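PDB 3FIJ: Lin1909 protein from Listeria innocua, which binds manganese and probably acts as a gamma-glutamyl-gamma-aminobutyrate hydrolase, although its function is not established. Local coordinates for residues 55-59 and 99-104; 147-151 and 221-225; 166-172 and 226-232. All blocks are in the same frame, centred on the assembly; numbering follows the deposited sequence.

Contact 1: 55-59 and 99-104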
ATOM      1  N   ALA A  55     -29.114   9.486 -27.617  1.00 20.99           N
ATOM      2  CA  ALA A  55     -29.243   8.040 -27.764  1.00 20.74           C
ATOM      3  C   ALA A  55     -29.628   7.574 -29.166  1.00 21.07           C
ATOM      4  O   ALA A  55     -29.045   6.616 -29.684  1.00 21.59           O
ATOM      5  CB  ALA A  55     -30.241   7.499 -26.749  1.00 19.81           C
ATOM      6  N   VAL A  56     -30.600   8.225 -29.802  1.00 20.49           N
ATOM      7  CA  VAL A  56     -30.967   7.756 -31.125  1.00 19.58           C
ATOM      8  C   VAL A  56     -29.823   7.972 -32.119  1.00 19.83           C
ATOM      9  O   VAL A  56     -29.643   7.175 -33.033  1.00 20.16           O
ATOM     10  CB  VAL A  56     -32.326   8.379 -31.639  1.00 20.61           C
ATOM     11  CG1 VAL A  56     -33.114   8.971 -30.477  1.00 16.17           C
ATOM     12  CG2 VAL A  56     -32.089   9.372 -32.757  1.00 18.31           C
ATOM     13  N   GLN A  57     -29.028   9.025 -31.937  1.00 19.42           N
ATOM     14  CA  GLN A  57     -27.906   9.252 -32.843  1.00 19.79           C
ATOM     15  C   GLN A  57     -26.847   8.178 -32.597  1.00 20.80           C
ATOM     16  O   GLN A  57     -26.135   7.758 -33.510  1.00 20.80           O
ATOM     17  CB  GLN A  57     -27.278  10.636 -32.630  1.00 19.03           C
ATOM     18  CG  GLN A  57     -26.120  10.900 -33.588  1.00 20.61           C
ATOM     19  CD  GLN A  57     -25.430  12.241 -33.370  1.00 21.08           C
ATOM     20  OE1 GLN A  57     -24.561  12.630 -34.148  1.00 22.80           O
ATOM     21  NE2 GLN A  57     -25.807  12.942 -32.312  1.00 21.86           N
ATOM     22  N   ALA A  58     -26.746   7.737 -31.352  1.00 20.18           N
ATOM     23  CA  ALA A  58     -25.779   6.713 -30.998  1.00 19.72           C
ATOM     24  C   ALA A  58     -26.125   5.394 -31.697  1.00 20.04           C
ATOM     25  O   ALA A  58     -25.267   4.790 -32.336  1.00 18.75           O
ATOM     26  CB  ALA A  58     -25.747   6.527 -29.486  1.00 16.42           C
ATOM     27  N   ILE A  59     -27.379   4.954 -31.573  1.00 19.37           N
ATOM     28  CA  ILE A  59     -27.817   3.706 -32.199  1.00 19.41           C
ATOM     29  C   ILE A  59     -27.803   3.798 -33.722  1.00 20.10           C
ATOM     30  O   ILE A  59     -27.624   2.799 -34.409  1.00 20.14           O
ATOM     31  CB  ILE A  59     -29.243   3.299 -31.709  1.00 20.97           C
ATOM     32  CG1 ILE A  59     -29.155   2.700 -30.306  1.00 23.19           C
ATOM     33  CG2 ILE A  59     -29.863   2.263 -32.629  1.00 17.57           C
ATOM     34  CD1 ILE A  59     -28.747   3.685 -29.258  1.00 27.64           C
ATOM     35  N   ALA A  99     -32.031   5.131 -22.364  1.00 20.32           N
ATOM     36  CA  ALA A  99     -32.298   5.787 -23.643  1.00 20.04           C
ATOM     37  C   ALA A  99     -31.761   4.960 -24.809  1.00 20.28           C
ATOM     38  O   ALA A  99     -32.358   4.938 -25.885  1.00 20.86           O
ATOM     39  CB  ALA A  99     -31.676   7.188 -23.655  1.00 18.62           C
ATOM     40  N   LEU A 100     -30.635   4.282 -24.594  1.00 20.73           N
ATOM     41  CA  LEU A 100     -30.044   3.450 -25.640  1.00 22.14           C
ATOM     42  C   LEU A 100     -30.901   2.236 -25.986  1.00 21.32           C
ATOM     43  O   LEU A 100     -31.156   1.987 -27.164  1.00 20.99           O
ATOM     44  CB  LEU A 100     -28.634   2.962 -25.254  1.00 21.78           C
ATOM     45  CG  LEU A 100     -27.423   3.906 -25.287  1.00 21.99           C
ATOM     46  CD1 LEU A 100     -26.177   3.142 -24.841  1.00 21.10           C
ATOM     47  CD2 LEU A 100     -27.213   4.456 -26.674  1.00 17.97           C
ATOM     48  N   VAL A 101     -31.348   1.475 -24.984  1.00 22.41           N
ATOM     49  CA  VAL A 101     -32.159   0.292 -25.288  1.00 23.66           C
ATOM     50  C   VAL A 101     -33.469   0.679 -25.970  1.00 24.10           C
ATOM     51  O   VAL A 101     -33.912   0.001 -26.898  1.00 25.20           O
ATOM     52  CB  VAL A 101     -32.467  -0.589 -24.028  1.00 24.84           C
ATOM     53  CG1 VAL A 101     -31.261  -0.622 -23.097  1.00 24.23           C
ATOM     54  CG2 VAL A 101     -33.704  -0.118 -23.328  1.00 25.13           C
ATOM     55  N   ARG A 102     -34.079   1.775 -25.531  1.00 23.38           N
ATOM     56  CA  ARG A 102     -35.322   2.235 -26.146  1.00 25.19           C
ATOM     57  C   ARG A 102     -35.089   2.605 -27.611  1.00 24.26           C
ATOM     58  O   ARG A 102     -35.865   2.218 -28.490  1.00 25.64           O
ATOM     59  CB  ARG A 102     -35.893   3.424 -25.360  1.00 26.70           C
ATOM     60  CG  ARG A 102     -36.434   2.988 -24.004  1.00 31.62           C
ATOM     61  CD  ARG A 102     -36.831   4.131 -23.070  1.00 34.81           C
ATOM     62  NE  ARG A 102     -37.345   3.589 -21.811  1.00 35.72           N
ATOM     63  CZ  ARG A 102     -37.723   4.319 -20.768  1.00 37.24           C
ATOM     64  NH1 ARG A 102     -37.654   5.646 -20.818  1.00 37.46           N
ATOM     65  NH2 ARG A 102     -38.161   3.714 -19.669  1.00 34.85           N
ATOM     66  N   ALA A 103     -34.011   3.337 -27.878  1.00 22.31           N
ATOM     67  CA  ALA A 103     -33.686   3.721 -29.245  1.00 21.71           C
ATOM     68  C   ALA A 103     -33.332   2.481 -30.067  1.00 21.46           C
ATOM     69  O   ALA A 103     -33.650   2.410 -31.251  1.00 21.19           O
ATOM     70  CB  ALA A 103     -32.520   4.715 -29.255  1.00 20.79           C
ATOM     71  N   ALA A 104     -32.672   1.511 -29.431  1.00 21.49           N
ATOM     72  CA  ALA A 104     -32.275   0.264 -30.089  1.00 21.53           C
ATOM     73  C   ALA A 104     -33.506  -0.585 -30.394  1.00 22.67           C
ATOM     74  O   ALA A 104     -33.601  -1.222 -31.441  1.00 23.54           O
ATOM     75  CB  ALA A 104     -31.311  -0.517 -29.194  1.00 19.59           C
TER
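In the glutamine amidotransferase-like alpha/beta fold of this protein, two helices pack through small residues, with A55, V56 and I59 of one set against A99, L100, A103 and A104 of the other. Helix 55-60 leads into strand 64-67, and helix 91-106 connects that strand to its parallel neighbour 111-114 in a beta-alpha-beta crossover. Over the short segments 55-59 and 99-104 the axes approach to 8.5 Å at a crossing angle of -58°. A55 and A99 meet methyl to methyl, their CB atoms 3.4 Å apart, tighter than usual van der Waals contact. One turn further along, the methyl group of A103 faces the backbone of V56, with A103 CB 3.9 Å from V56 CA.

The one long side chain that helix 55-60 puts into this seam is I59. Its CG1 branch stands beside the backbone N (chi1 -77°) and lies 3.8 Å from L100 O, while the other branch, CG2, lies over the backbone at A103 and A104. The ends of I59 and L100 also meet, but CD1 of the one and CD2 of the other are modelled too close together, so their exact placing is doubtful. The side chains that meet are all apolar, and most of the touching residues are buried. A104 also touches L65 of strand 64-67, which ties the helix pair to the sheet, while A58 packs on F43 of a second subunit. At the far end of the seam, I59 CG1 rests 4.0 Å from A104 CB.

Contact 2: 147-151 and 221-225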
ATOM      1  N   VAL A 147     -13.566 -17.738  -6.958  1.00 21.72           N
ATOM      2  CA  VAL A 147     -12.852 -18.533  -7.950  1.00 20.73           C
ATOM      3  C   VAL A 147     -12.474 -17.461  -8.941  1.00 21.90           C
ATOM      4  O   VAL A 147     -13.197 -16.470  -9.062  1.00 20.20           O
ATOM      5  CB  VAL A 147     -13.789 -19.493  -8.679  1.00 21.17           C
ATOM      6  CG1 VAL A 147     -12.992 -20.569  -9.395  1.00 19.93           C
ATOM      7  CG2 VAL A 147     -14.777 -20.068  -7.709  1.00 19.66           C
ATOM      8  N   ASP A 148     -11.378 -17.628  -9.670  1.00 23.29           N
ATOM      9  CA  ASP A 148     -11.030 -16.569 -10.594  1.00 26.46           C
ATOM     10  C   ASP A 148     -12.092 -16.383 -11.685  1.00 27.18           C
ATOM     11  O   ASP A 148     -12.628 -17.339 -12.252  1.00 26.91           O
ATOM     12  CB  ASP A 148      -9.631 -16.782 -11.176  1.00 31.34           C
ATOM     13  CG  ASP A 148      -9.595 -17.827 -12.238  1.00 33.19           C
ATOM     14  OD1 ASP A 148      -9.932 -18.990 -11.929  1.00 32.90           O
ATOM     15  OD2 ASP A 148      -9.226 -17.467 -13.378  1.00 33.96           O
ATOM     16  N   GLU A 149     -12.402 -15.112 -11.921  1.00 28.51           N
ATOM     17  CA  GLU A 149     -13.406 -14.644 -12.872  1.00 28.15           C
ATOM     18  C   GLU A 149     -13.558 -15.384 -14.184  1.00 28.50           C
ATOM     19  O   GLU A 149     -14.645 -15.425 -14.753  1.00 28.50           O
ATOM     20  CB  GLU A 149     -13.147 -13.171 -13.175  1.00 28.11           C
ATOM     21  CG  GLU A 149     -11.706 -12.880 -13.531  1.00 30.56           C
ATOM     22  CD  GLU A 149     -11.467 -11.417 -13.831  1.00 33.83           C
ATOM     23  OE1 GLU A 149     -11.983 -10.562 -13.073  1.00 35.69           O
ATOM     24  OE2 GLU A 149     -10.758 -11.121 -14.818  1.00 35.30           O
ATOM     25  N   GLN A 150     -12.471 -15.965 -14.661  1.00 28.25           N
ATOM     26  CA  GLN A 150     -12.479 -16.656 -15.937  1.00 29.15           C
ATOM     27  C   GLN A 150     -13.226 -18.000 -15.938  1.00 27.86           C
ATOM     28  O   GLN A 150     -13.686 -18.455 -16.988  1.00 29.05           O
ATOM     29  CB  GLN A 150     -11.022 -16.823 -16.387  1.00 32.20           C
ATOM     30  CG  GLN A 150     -10.803 -17.087 -17.853  1.00 37.18           C
ATOM     31  CD  GLN A 150      -9.385 -16.743 -18.295  1.00 40.58           C
ATOM     32  OE1 GLN A 150      -8.413 -17.061 -17.605  1.00 44.17           O
ATOM     33  NE2 GLN A 150      -9.261 -16.095 -19.451  1.00 41.49           N
ATOM     34  N   LEU A 151     -13.378 -18.619 -14.769  1.00 24.88           N
ATOM     35  CA  LEU A 151     -14.045 -19.917 -14.691  1.00 22.10           C
ATOM     36  C   LEU A 151     -15.462 -19.888 -14.117  1.00 22.06           C
ATOM     37  O   LEU A 151     -15.805 -19.021 -13.313  1.00 20.70           O
ATOM     38  CB  LEU A 151     -13.185 -20.878 -13.867  1.00 22.37           C
ATOM     39  CG  LEU A 151     -11.706 -20.945 -14.275  1.00 21.96           C
ATOM     40  CD1 LEU A 151     -10.935 -21.742 -13.252  1.00 22.09           C
ATOM     41  CD2 LEU A 151     -11.573 -21.567 -15.654  1.00 20.90           C
ATOM     42  N   LEU A 221     -15.354 -12.904 -19.967  1.00 17.88           N
ATOM     43  CA  LEU A 221     -14.204 -13.373 -19.216  1.00 18.65           C
ATOM     44  C   LEU A 221     -13.965 -14.863 -19.427  1.00 17.72           C
ATOM     45  O   LEU A 221     -12.947 -15.389 -18.998  1.00 18.79           O
ATOM     46  CB  LEU A 221     -14.395 -13.086 -17.724  1.00 17.35           C
ATOM     47  CG  LEU A 221     -14.660 -11.625 -17.360  1.00 16.36           C
ATOM     48  CD1 LEU A 221     -14.738 -11.509 -15.849  1.00 16.11           C
ATOM     49  CD2 LEU A 221     -13.551 -10.729 -17.915  1.00 15.21           C
HETATM   50  N   MSE A 222     -14.899 -15.530 -20.100  1.00 20.00           N
HETATM   51  CA  MSE A 222     -14.802 -16.971 -20.356  1.00 21.05           C
HETATM   52  C   MSE A 222     -14.604 -17.332 -21.832  1.00 20.66           C
HETATM   53  O   MSE A 222     -14.088 -18.398 -22.139  1.00 21.23           O
HETATM   54  CB  MSE A 222     -16.077 -17.693 -19.890  1.00 20.89           C
HETATM   55  CG  MSE A 222     -16.608 -17.331 -18.509  1.00 26.48           C
HETATM   56 SE   MSE A 222     -18.331 -18.250 -18.156  1.00 32.16          SE
HETATM   57  CE  MSE A 222     -19.397 -17.450 -19.541  1.00 34.72           C
ATOM     58  N   PHE A 223     -15.016 -16.459 -22.744  1.00 20.43           N
ATOM     59  CA  PHE A 223     -14.929 -16.782 -24.166  1.00 21.82           C
ATOM     60  C   PHE A 223     -13.554 -17.175 -24.675  1.00 22.57           C
ATOM     61  O   PHE A 223     -13.445 -17.969 -25.596  1.00 24.63           O
ATOM     62  CB  PHE A 223     -15.499 -15.636 -25.011  1.00 22.89           C
ATOM     63  CG  PHE A 223     -14.480 -14.624 -25.442  1.00 23.33           C
ATOM     64  CD1 PHE A 223     -13.716 -14.831 -26.586  1.00 22.75           C
ATOM     65  CD2 PHE A 223     -14.277 -13.469 -24.700  1.00 23.37           C
ATOM     66  CE1 PHE A 223     -12.764 -13.903 -26.984  1.00 22.84           C
ATOM     67  CE2 PHE A 223     -13.325 -12.530 -25.090  1.00 24.11           C
ATOM     68  CZ  PHE A 223     -12.566 -12.748 -26.236  1.00 22.55           C
ATOM     69  N   GLN A 224     -12.504 -16.622 -24.090  1.00 23.45           N
ATOM     70  CA  GLN A 224     -11.158 -16.963 -24.519  1.00 25.00           C
ATOM     71  C   GLN A 224     -10.875 -18.455 -24.245  1.00 25.25           C
ATOM     72  O   GLN A 224     -10.064 -19.082 -24.934  1.00 25.21           O
ATOM     73  CB  GLN A 224     -10.137 -16.082 -23.783  1.00 25.30           C
ATOM     74  CG  GLN A 224     -10.496 -14.591 -23.774  1.00 28.02           C
ATOM     75  CD  GLN A 224     -11.379 -14.161 -22.583  1.00 28.54           C
ATOM     76  OE1 GLN A 224     -12.352 -14.831 -22.223  1.00 24.99           O
ATOM     77  NE2 GLN A 224     -11.037 -13.020 -21.984  1.00 30.00           N
ATOM     78  N   THR A 225     -11.551 -19.024 -23.248  1.00 23.05           N
ATOM     79  CA  THR A 225     -11.340 -20.426 -22.905  1.00 23.24           C
ATOM     80  C   THR A 225     -12.625 -21.228 -22.772  1.00 23.58           C
ATOM     81  O   THR A 225     -12.654 -22.229 -22.065  1.00 25.39           O
ATOM     82  CB  THR A 225     -10.580 -20.579 -21.580  1.00 23.86           C
ATOM     83  OG1 THR A 225     -11.418 -20.157 -20.493  1.00 24.09           O
ATOM     84  CG2 THR A 225      -9.308 -19.737 -21.595  1.00 24.95           C
TER
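E149 and Q150 pack against L221 and M222 where one loop turns beside another. Residues 148-151 form a type I beta turn, closed by L151 N bonding to D148 O at 2.9 Å, and the turn presents its middle residues to segment 221-225.

The tight part is centred on the carbonyl oxygen of L221. Q150 leans over it: its CA makes a CA-H...O contact with L221 O at 3.3 Å, with an angle of 138° at the hydrogen. Q150 CG is pressed to 3.0 Å from L221 O, a tight approach rather than a holding interaction. CG is placed there by a first torsion that sets it anti to the backbone N (chi1 -160°). E149 crosses the leucine, its CB 3.5 Å from L221 CD1, with the carboxylate end also passing near that methyl. Nearby, Q150 O meets the CG of M222, a selenomethionine, at 3.5 Å before the chain of M222 leads away into the interior.

The loose side lies at T225, whose OG1 stays 4.1 Å from Q150 CG, with the two side chains at about a right angle. T225 is exposed and Q150 partly so, which makes this the solvent-facing part of a surface contact. Elsewhere, E149 O accepts a hydrogen bond from N175 ND2, and N175 also touches L221 and M222.

L221 touches residues of a possible Cys-His-Glu triad, and the side chain of M222 lies about 10 Å from the bound manganese ion. The arrangement is consistent with loops bordering the presumed active site of a class I glutamine amidotransferase-like domain.

Contact 3: 166-172 and 226-232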
ATOM      1  N   LYS A 166     -29.661 -22.732 -27.508  1.00 23.20           N
ATOM      2  CA  LYS A 166     -29.063 -22.955 -28.824  1.00 24.18           C
ATOM      3  C   LYS A 166     -27.548 -22.874 -28.697  1.00 24.74           C
ATOM      4  O   LYS A 166     -26.813 -23.273 -29.603  1.00 25.59           O
ATOM      5  CB  LYS A 166     -29.504 -21.882 -29.821  1.00 24.80           C
ATOM      6  CG  LYS A 166     -30.981 -21.857 -30.142  1.00 27.00           C
ATOM      7  CD  LYS A 166     -31.282 -20.778 -31.174  1.00 27.51           C
ATOM      8  CE  LYS A 166     -32.777 -20.667 -31.450  1.00 29.75           C
ATOM      9  NZ  LYS A 166     -33.086 -19.569 -32.415  1.00 31.19           N
ATOM     10  N   HIS A 167     -27.082 -22.352 -27.568  1.00 23.74           N
ATOM     11  CA  HIS A 167     -25.654 -22.193 -27.367  1.00 21.61           C
ATOM     12  C   HIS A 167     -25.103 -22.837 -26.098  1.00 21.29           C
ATOM     13  O   HIS A 167     -23.919 -23.149 -26.023  1.00 20.02           O
ATOM     14  CB  HIS A 167     -25.316 -20.703 -27.404  1.00 20.80           C
ATOM     15  CG  HIS A 167     -25.863 -19.991 -28.606  1.00 20.65           C
ATOM     16  ND1 HIS A 167     -27.052 -19.289 -28.582  1.00 21.68           N
ATOM     17  CD2 HIS A 167     -25.393 -19.883 -29.869  1.00 20.98           C
ATOM     18  CE1 HIS A 167     -27.287 -18.781 -29.776  1.00 20.26           C
ATOM     19  NE2 HIS A 167     -26.296 -19.126 -30.579  1.00 20.16           N
ATOM     20  N   HIS A 168     -25.957 -23.043 -25.102  1.00 23.01           N
ATOM     21  CA  HIS A 168     -25.521 -23.654 -23.853  1.00 24.11           C
ATOM     22  C   HIS A 168     -26.337 -24.896 -23.475  1.00 23.83           C
ATOM     23  O   HIS A 168     -27.560 -24.916 -23.610  1.00 23.61           O
ATOM     24  CB  HIS A 168     -25.603 -22.646 -22.690  1.00 25.39           C
ATOM     25  CG  HIS A 168     -24.587 -21.543 -22.745  1.00 27.18           C
ATOM     26  ND1 HIS A 168     -23.406 -21.646 -23.448  1.00 29.72           N
ATOM     27  CD2 HIS A 168     -24.555 -20.335 -22.136  1.00 29.52           C
ATOM     28  CE1 HIS A 168     -22.693 -20.546 -23.271  1.00 31.50           C
ATOM     29  NE2 HIS A 168     -23.367 -19.734 -22.478  1.00 29.66           N
ATOM     30  N   PRO A 169     -25.660 -25.956 -23.003  1.00 23.29           N
ATOM     31  CA  PRO A 169     -26.358 -27.177 -22.603  1.00 23.31           C
ATOM     32  C   PRO A 169     -26.885 -26.973 -21.192  1.00 24.08           C
ATOM     33  O   PRO A 169     -26.405 -26.097 -20.475  1.00 23.19           O
ATOM     34  CB  PRO A 169     -25.263 -28.230 -22.654  1.00 22.72           C
ATOM     35  CG  PRO A 169     -24.062 -27.464 -22.234  1.00 23.42           C
ATOM     36  CD  PRO A 169     -24.202 -26.175 -23.020  1.00 23.97           C
ATOM     37  N   ASN A 170     -27.868 -27.770 -20.794  1.00 24.51           N
ATOM     38  CA  ASN A 170     -28.426 -27.642 -19.460  1.00 23.96           C
ATOM     39  C   ASN A 170     -27.351 -28.011 -18.434  1.00 24.28           C
ATOM     40  O   ASN A 170     -26.468 -28.813 -18.718  1.00 23.27           O
ATOM     41  CB  ASN A 170     -29.638 -28.557 -19.318  1.00 23.59           C
ATOM     42  CG  ASN A 170     -30.407 -28.305 -18.038  1.00 23.95           C
ATOM     43  OD1 ASN A 170     -30.665 -27.152 -17.674  1.00 21.96           O
ATOM     44  ND2 ASN A 170     -30.793 -29.380 -17.353  1.00 22.76           N
ATOM     45  N   LYS A 171     -27.420 -27.401 -17.252  1.00 24.33           N
ATOM     46  CA  LYS A 171     -26.462 -27.665 -16.180  1.00 24.70           C
ATOM     47  C   LYS A 171     -25.054 -27.104 -16.422  1.00 24.87           C
ATOM     48  O   LYS A 171     -24.109 -27.465 -15.728  1.00 26.12           O
ATOM     49  CB  LYS A 171     -26.389 -29.170 -15.918  1.00 25.17           C
ATOM     50  CG  LYS A 171     -27.705 -29.778 -15.449  1.00 26.48           C
ATOM     51  CD  LYS A 171     -28.046 -29.325 -14.039  1.00 26.72           C
ATOM     52  CE  LYS A 171     -29.397 -29.861 -13.586  1.00 26.74           C
ATOM     53  NZ  LYS A 171     -29.766 -29.300 -12.251  1.00 26.36           N
ATOM     54  N   LYS A 172     -24.924 -26.225 -17.408  1.00 24.55           N
ATOM     55  CA  LYS A 172     -23.644 -25.586 -17.729  1.00 25.39           C
ATOM     56  C   LYS A 172     -23.175 -24.706 -16.564  1.00 24.60           C
ATOM     57  O   LYS A 172     -23.987 -24.004 -15.952  1.00 24.72           O
ATOM     58  CB  LYS A 172     -23.819 -24.713 -18.976  1.00 26.79           C
ATOM     59  CG  LYS A 172     -22.741 -23.666 -19.205  1.00 26.50           C
ATOM     60  CD  LYS A 172     -21.518 -24.253 -19.862  1.00 28.56           C
ATOM     61  CE  LYS A 172     -20.610 -23.145 -20.368  1.00 29.09           C
ATOM     62  NZ  LYS A 172     -21.416 -22.129 -21.096  1.00 29.76           N
ATOM     63  N   ASP A 226     -13.685 -20.791 -23.440  1.00 23.14           N
ATOM     64  CA  ASP A 226     -14.967 -21.491 -23.383  1.00 24.00           C
ATOM     65  C   ASP A 226     -15.697 -21.190 -24.684  1.00 22.91           C
ATOM     66  O   ASP A 226     -16.391 -20.187 -24.800  1.00 23.38           O
ATOM     67  CB  ASP A 226     -15.790 -21.003 -22.187  1.00 24.03           C
ATOM     68  CG  ASP A 226     -17.086 -21.782 -22.006  1.00 24.73           C
ATOM     69  OD1 ASP A 226     -18.145 -21.139 -21.862  1.00 22.93           O
ATOM     70  OD2 ASP A 226     -17.051 -23.035 -21.994  1.00 27.77           O
ATOM     71  N   PRO A 227     -15.542 -22.065 -25.684  1.00 23.61           N
ATOM     72  CA  PRO A 227     -16.185 -21.877 -26.991  1.00 22.56           C
ATOM     73  C   PRO A 227     -17.652 -21.474 -26.945  1.00 21.72           C
ATOM     74  O   PRO A 227     -18.085 -20.601 -27.700  1.00 22.56           O
ATOM     75  CB  PRO A 227     -15.966 -23.221 -27.676  1.00 23.54           C
ATOM     76  CG  PRO A 227     -14.616 -23.649 -27.125  1.00 23.03           C
ATOM     77  CD  PRO A 227     -14.757 -23.315 -25.650  1.00 21.83           C
ATOM     78  N   GLU A 228     -18.416 -22.097 -26.061  1.00 20.78           N
ATOM     79  CA  GLU A 228     -19.839 -21.790 -25.959  1.00 20.96           C
ATOM     80  C   GLU A 228     -20.072 -20.316 -25.625  1.00 20.20           C
ATOM     81  O   GLU A 228     -20.995 -19.690 -26.142  1.00 18.19           O
ATOM     82  CB  GLU A 228     -20.476 -22.697 -24.912  1.00 23.80           C
ATOM     83  CG  GLU A 228     -20.102 -24.160 -25.116  1.00 28.40           C
ATOM     84  CD  GLU A 228     -20.802 -25.100 -24.159  1.00 30.77           C
ATOM     85  OE1 GLU A 228     -20.946 -24.737 -22.969  1.00 33.07           O
ATOM     86  OE2 GLU A 228     -21.193 -26.206 -24.594  1.00 32.56           O
ATOM     87  N   SER A 229     -19.227 -19.764 -24.762  1.00 18.80           N
ATOM     88  CA  SER A 229     -19.342 -18.367 -24.400  1.00 19.60           C
ATOM     89  C   SER A 229     -19.147 -17.503 -25.643  1.00 19.89           C
ATOM     90  O   SER A 229     -19.893 -16.538 -25.879  1.00 18.72           O
ATOM     91  CB  SER A 229     -18.296 -18.016 -23.353  1.00 20.02           C
ATOM     92  OG  SER A 229     -18.630 -18.598 -22.110  1.00 22.21           O
ATOM     93  N   GLU A 230     -18.145 -17.850 -26.443  1.00 18.02           N
ATOM     94  CA  GLU A 230     -17.886 -17.093 -27.658  1.00 18.70           C
ATOM     95  C   GLU A 230     -19.116 -17.075 -28.573  1.00 18.59           C
ATOM     96  O   GLU A 230     -19.389 -16.074 -29.236  1.00 16.71           O
ATOM     97  CB  GLU A 230     -16.691 -17.671 -28.410  1.00 16.91           C
ATOM     98  CG  GLU A 230     -16.331 -16.850 -29.625  1.00 18.79           C
ATOM     99  CD  GLU A 230     -15.158 -17.413 -30.396  1.00 20.32           C
ATOM    100  OE1 GLU A 230     -14.159 -17.811 -29.763  1.00 20.11           O
ATOM    101  OE2 GLU A 230     -15.236 -17.441 -31.642  1.00 21.15           O
ATOM    102  N   GLN A 231     -19.852 -18.183 -28.609  1.00 17.22           N
ATOM    103  CA  GLN A 231     -21.053 -18.264 -29.438  1.00 20.61           C
ATOM    104  C   GLN A 231     -22.057 -17.164 -29.094  1.00 20.26           C
ATOM    105  O   GLN A 231     -22.779 -16.667 -29.968  1.00 19.71           O
ATOM    106  CB  GLN A 231     -21.731 -19.620 -29.263  1.00 22.90           C
ATOM    107  CG  GLN A 231     -21.025 -20.780 -29.923  1.00 26.96           C
ATOM    108  CD  GLN A 231     -21.847 -22.049 -29.821  1.00 31.70           C
ATOM    109  OE1 GLN A 231     -23.014 -22.089 -30.242  1.00 31.86           O
ATOM    110  NE2 GLN A 231     -21.251 -23.095 -29.252  1.00 32.83           N
ATOM    111  N   LEU A 232     -22.113 -16.789 -27.821  1.00 20.20           N
ATOM    112  CA  LEU A 232     -23.036 -15.743 -27.409  1.00 19.42           C
ATOM    113  C   LEU A 232     -22.736 -14.461 -28.164  1.00 17.75           C
ATOM    114  O   LEU A 232     -23.632 -13.843 -28.739  1.00 17.11           O
ATOM    115  CB  LEU A 232     -22.938 -15.515 -25.896  1.00 19.71           C
ATOM    116  CG  LEU A 232     -23.825 -16.429 -25.040  1.00 20.92           C
ATOM    117  CD1 LEU A 232     -23.685 -17.878 -25.506  1.00 23.39           C
ATOM    118  CD2 LEU A 232     -23.461 -16.284 -23.575  1.00 16.88           C
TER
HETATM  119  O   HOH W   1     -21.477 -17.828 -21.809  1.00 17.98           O
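The H168 ring turns its edge to the start of helix 227-241, with E228 CB, S229 N and a water in or near the ring plane, while over one face K172 NZ sits toward the rim. E228 CB lies 3.4 Å from H168 ND1, and L232 CD1 approaches the ring obliquely, 3.6 Å from H168 NE2. The H167 ring has K166 CB above one face and Q231 OE1 at its edge, 3.3 Å from H167 CD2; ring and amide planes are turned 72° apart.

Bends in the K172 chain (chi2 82°, chi4 -46°) bring its amine close to two carboxylates. Salt bridges run from K172 NZ to E228 OE1 (3.2 Å) and to D226 OD1 (3.5 Å). D226 is also the N-cap of the helix: its OD1 accepts from S229 OG at 2.6 Å through the anti lone pair, and weakly from S229 N. The water joins the two segments, 2.8 Å from H168 NE2 and donating to S229 OG.

One carboxylate oxygen thus serves a helix cap and a salt bridge together. The two acidic groups probably stabilise the positive charge on K172, which in turn probably offsets theirs.

Contact 1 comes first along the chain and closes before the others open. Helix 91-106 packs on strand 64-67 in the parallel part of the mixed sheet, and the centre of contact 1 is 30 Å from that of contact 2 and 28 Å from that of contact 3, on the opposite side of the chain's centre. Contacts 2 and 3, with centres 13 Å apart, alternate along the chain: 147-151, 166-172, 221-225, 226-232. The last two ranges are continuous, so the loop of contact 2 runs straight into helix 227-241 of contact 3, where F223 packs on S229 and E230. Together these two contacts fasten that connection to loops flanking strand 154-158, which carries the manganese ligand H154.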